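Local coordinates for protein receptor-type adenylate cyclase gresag 4.3 (Trypanosoma brucei, PDB 1FX4) that catalyses the conversion of ATP to 3',5'-cyclic AMP and diphosphate through its catalytic domain, with magnesium as cofactor, at residues V176-A181 and L194-L199. Sequence-based numbering, arbitrary orientation.
Sequences VLMTHA and LDVTTL
L177 and M178 reach L199 and V196 with the ends of their side chains, across a gap too wide for backbone pairing: the CA atoms of L177 and L199 lie 9.1 Å apart, those of M178 and V196 9.5 Å, and no hydrogen bond joins the segments. In the mixed sheet of this class III cyclase catalytic domain, strand 211-216 runs between strands 176-179 and 196-202, antiparallel to both, and 196-202 forms the outer edge within the chain. Two short helices, 180-185 and 188-192, carry the chain from one strand to the other. T179 is the N-cap of the first, its OG1 accepting a hydrogen bond from the backbone N of A182. Apolar side chains bridge the gap, in two separate places. M178 suits its buried site because a long unbranched chain can cover the distance. Its chain bends at chi3 (-75°), and its methyl CE meets V196 tip to tip, 3.8 Å from CG2 and 4.0 Å from CG1. V196 is compact and beta-branched, a good strand residue, and its two methyls both lie within contact of CE; V196 also packs on Y214 of the intervening strand, while M178 leans on V75 of helix 71-87. L177, one residue earlier in the strand, is buried against A171 and L227, and an aliphatic side chain fits these apolar neighbours. L199 lies on the edge strand, partly exposed, and also touches Q175; its branched aliphatic end suits a site where one methyl packs on L177. The two leucines cross at about a right angle, with CD2 of L177 3.6 Å from CD2 of L199.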
ATOM      1  N   VAL A 176     -10.046  -0.818 -18.535  1.00 19.81           N
ATOM      2  CA  VAL A 176      -9.285  -2.059 -18.394  1.00 19.20           C
ATOM      3  C   VAL A 176      -8.268  -2.091 -19.522  1.00 19.32           C
ATOM      4  O   VAL A 176      -8.632  -2.026 -20.701  1.00 19.69           O
ATOM      5  CB  VAL A 176     -10.183  -3.318 -18.519  1.00 18.81           C
ATOM      6  CG1 VAL A 176      -9.336  -4.568 -18.462  1.00 19.15           C
ATOM      7  CG2 VAL A 176     -11.224  -3.348 -17.400  1.00 18.93           C
ATOM      8  N   LEU A 177      -6.992  -2.129 -19.157  1.00 19.37           N
ATOM      9  CA  LEU A 177      -5.921  -2.167 -20.135  1.00 20.19           C
ATOM     10  C   LEU A 177      -5.202  -3.488 -20.098  1.00 20.40           C
ATOM     11  O   LEU A 177      -4.920  -4.017 -19.039  1.00 19.92           O
ATOM     12  CB  LEU A 177      -4.880  -1.067 -19.883  1.00 20.43           C
ATOM     13  CG  LEU A 177      -5.345   0.380 -19.962  1.00 20.30           C
ATOM     14  CD1 LEU A 177      -4.137   1.282 -19.811  1.00 21.23           C
ATOM     15  CD2 LEU A 177      -6.049   0.625 -21.283  1.00 21.30           C
ATOM     16  N   MET A 178      -4.890  -3.999 -21.280  1.00 21.47           N
ATOM     17  CA  MET A 178      -4.147  -5.235 -21.405  1.00 21.49           C
ATOM     18  C   MET A 178      -2.940  -4.901 -22.238  1.00 21.14           C
ATOM     19  O   MET A 178      -3.045  -4.177 -23.225  1.00 21.01           O
ATOM     20  CB  MET A 178      -4.952  -6.292 -22.170  1.00 22.80           C
ATOM     21  CG  MET A 178      -6.273  -6.659 -21.561  1.00 24.82           C
ATOM     22  SD  MET A 178      -7.107  -7.826 -22.681  1.00 27.96           S
ATOM     23  CE  MET A 178      -7.648  -6.711 -23.975  1.00 26.46           C
ATOM     24  N   THR A 179      -1.789  -5.424 -21.851  1.00 20.91           N
ATOM     25  CA  THR A 179      -0.599  -5.202 -22.649  1.00 21.70           C
ATOM     26  C   THR A 179      -0.723  -6.145 -23.847  1.00 21.90           C
ATOM     27  O   THR A 179      -1.559  -7.064 -23.848  1.00 21.08           O
ATOM     28  CB  THR A 179       0.668  -5.608 -21.894  1.00 21.20           C
ATOM     29  OG1 THR A 179       0.582  -7.004 -21.567  1.00 21.04           O
ATOM     30  CG2 THR A 179       0.811  -4.790 -20.615  1.00 21.52           C
ATOM     31  N   HIS A 180       0.110  -5.912 -24.858  1.00 23.40           N
ATOM     32  CA  HIS A 180       0.136  -6.763 -26.033  1.00 24.54           C
ATOM     33  C   HIS A 180       0.399  -8.203 -25.588  1.00 24.41           C
ATOM     34  O   HIS A 180      -0.238  -9.131 -26.073  1.00 24.23           O
ATOM     35  CB  HIS A 180       1.237  -6.298 -26.989  1.00 26.27           C
ATOM     36  CG  HIS A 180       1.377  -7.153 -28.212  1.00 28.71           C
ATOM     37  ND1 HIS A 180       0.548  -7.033 -29.307  1.00 29.83           N
ATOM     38  CD2 HIS A 180       2.241  -8.156 -28.503  1.00 29.46           C
ATOM     39  CE1 HIS A 180       0.888  -7.926 -30.215  1.00 29.57           C
ATOM     40  NE2 HIS A 180       1.913  -8.623 -29.755  1.00 30.06           N
ATOM     41  N   ALA A 181       1.309  -8.378 -24.632  1.00 25.03           N
ATOM     42  CA  ALA A 181       1.643  -9.707 -24.135  1.00 25.28           C
ATOM     43  C   ALA A 181       0.445 -10.443 -23.541  1.00 25.27           C
ATOM     44  O   ALA A 181       0.265 -11.626 -23.793  1.00 25.46           O
ATOM     45  CB  ALA A 181       2.781  -9.632 -23.135  1.00 26.31           C
ATOM     46  N   LEU A 194     -14.038 -11.150 -27.285  1.00 33.43           N
ATOM     47  CA  LEU A 194     -13.897  -9.868 -26.595  1.00 32.41           C
ATOM     48  C   LEU A 194     -14.071  -8.650 -27.483  1.00 31.81           C
ATOM     49  O   LEU A 194     -13.823  -8.698 -28.688  1.00 32.20           O
ATOM     50  CB  LEU A 194     -12.510  -9.777 -25.967  1.00 31.76           C
ATOM     51  CG  LEU A 194     -12.075 -10.909 -25.039  1.00 32.34           C
ATOM     52  CD1 LEU A 194     -10.582 -10.774 -24.779  1.00 31.83           C
ATOM     53  CD2 LEU A 194     -12.871 -10.869 -23.748  1.00 32.43           C
ATOM     54  N   ASP A 195     -14.493  -7.553 -26.864  1.00 30.34           N
ATOM     55  CA  ASP A 195     -14.658  -6.285 -27.553  1.00 29.83           C
ATOM     56  C   ASP A 195     -13.439  -5.498 -27.081  1.00 29.09           C
ATOM     57  O   ASP A 195     -13.342  -5.144 -25.907  1.00 28.04           O
ATOM     58  CB  ASP A 195     -15.949  -5.602 -27.104  1.00 31.09           C
ATOM     59  CG  ASP A 195     -16.257  -4.339 -27.904  1.00 32.36           C
ATOM     60  OD1 ASP A 195     -15.319  -3.691 -28.432  1.00 32.37           O
ATOM     61  OD2 ASP A 195     -17.454  -3.987 -27.989  1.00 33.91           O
ATOM     62  N   VAL A 196     -12.500  -5.266 -27.986  1.00 28.59           N
ATOM     63  CA  VAL A 196     -11.268  -4.577 -27.642  1.00 29.48           C
ATOM     64  C   VAL A 196     -10.966  -3.419 -28.578  1.00 29.87           C
ATOM     65  O   VAL A 196     -11.320  -3.454 -29.755  1.00 30.15           O
ATOM     66  CB  VAL A 196     -10.078  -5.580 -27.673  1.00 29.31           C
ATOM     67  CG1 VAL A 196      -8.767  -4.888 -27.354  1.00 29.21           C
ATOM     68  CG2 VAL A 196     -10.320  -6.710 -26.691  1.00 28.79           C
ATOM     69  N   THR A 197     -10.323  -2.392 -28.034  1.00 30.13           N
ATOM     70  CA  THR A 197      -9.922  -1.220 -28.800  1.00 30.47           C
ATOM     71  C   THR A 197      -8.415  -1.064 -28.661  1.00 30.86           C
ATOM     72  O   THR A 197      -7.874  -1.080 -27.549  1.00 29.60           O
ATOM     73  CB  THR A 197     -10.607   0.071 -28.292  1.00 31.14           C
ATOM     74  OG1 THR A 197     -11.992   0.044 -28.652  1.00 32.68           O
ATOM     75  CG2 THR A 197      -9.956   1.322 -28.902  1.00 30.91           C
ATOM     76  N   THR A 198      -7.728  -0.969 -29.793  1.00 30.88           N
ATOM     77  CA  THR A 198      -6.283  -0.795 -29.766  1.00 31.79           C
ATOM     78  C   THR A 198      -6.001   0.649 -29.407  1.00 31.79           C
ATOM     79  O   THR A 198      -6.605   1.564 -29.958  1.00 32.16           O
ATOM     80  CB  THR A 198      -5.646  -1.094 -31.127  1.00 32.70           C
ATOM     81  OG1 THR A 198      -6.130  -0.146 -32.087  1.00 35.71           O
ATOM     82  CG2 THR A 198      -6.022  -2.486 -31.584  1.00 32.26           C
ATOM     83  N   LEU A 199      -5.121   0.848 -28.439  1.00 31.84           N
ATOM     84  CA  LEU A 199      -4.753   2.184 -27.997  1.00 32.69           C
ATOM     85  C   LEU A 199      -3.394   2.583 -28.544  1.00 33.48           C
ATOM     86  O   LEU A 199      -3.026   3.757 -28.509  1.00 34.15           O
ATOM     87  CB  LEU A 199      -4.758   2.259 -26.469  1.00 32.03           C
ATOM     88  CG  LEU A 199      -6.024   2.828 -25.820  1.00 33.34           C
ATOM     89  CD1 LEU A 199      -7.263   2.459 -26.596  1.00 32.32           C
ATOM     90  CD2 LEU A 199      -6.121   2.378 -24.371  1.00 31.87           C
TER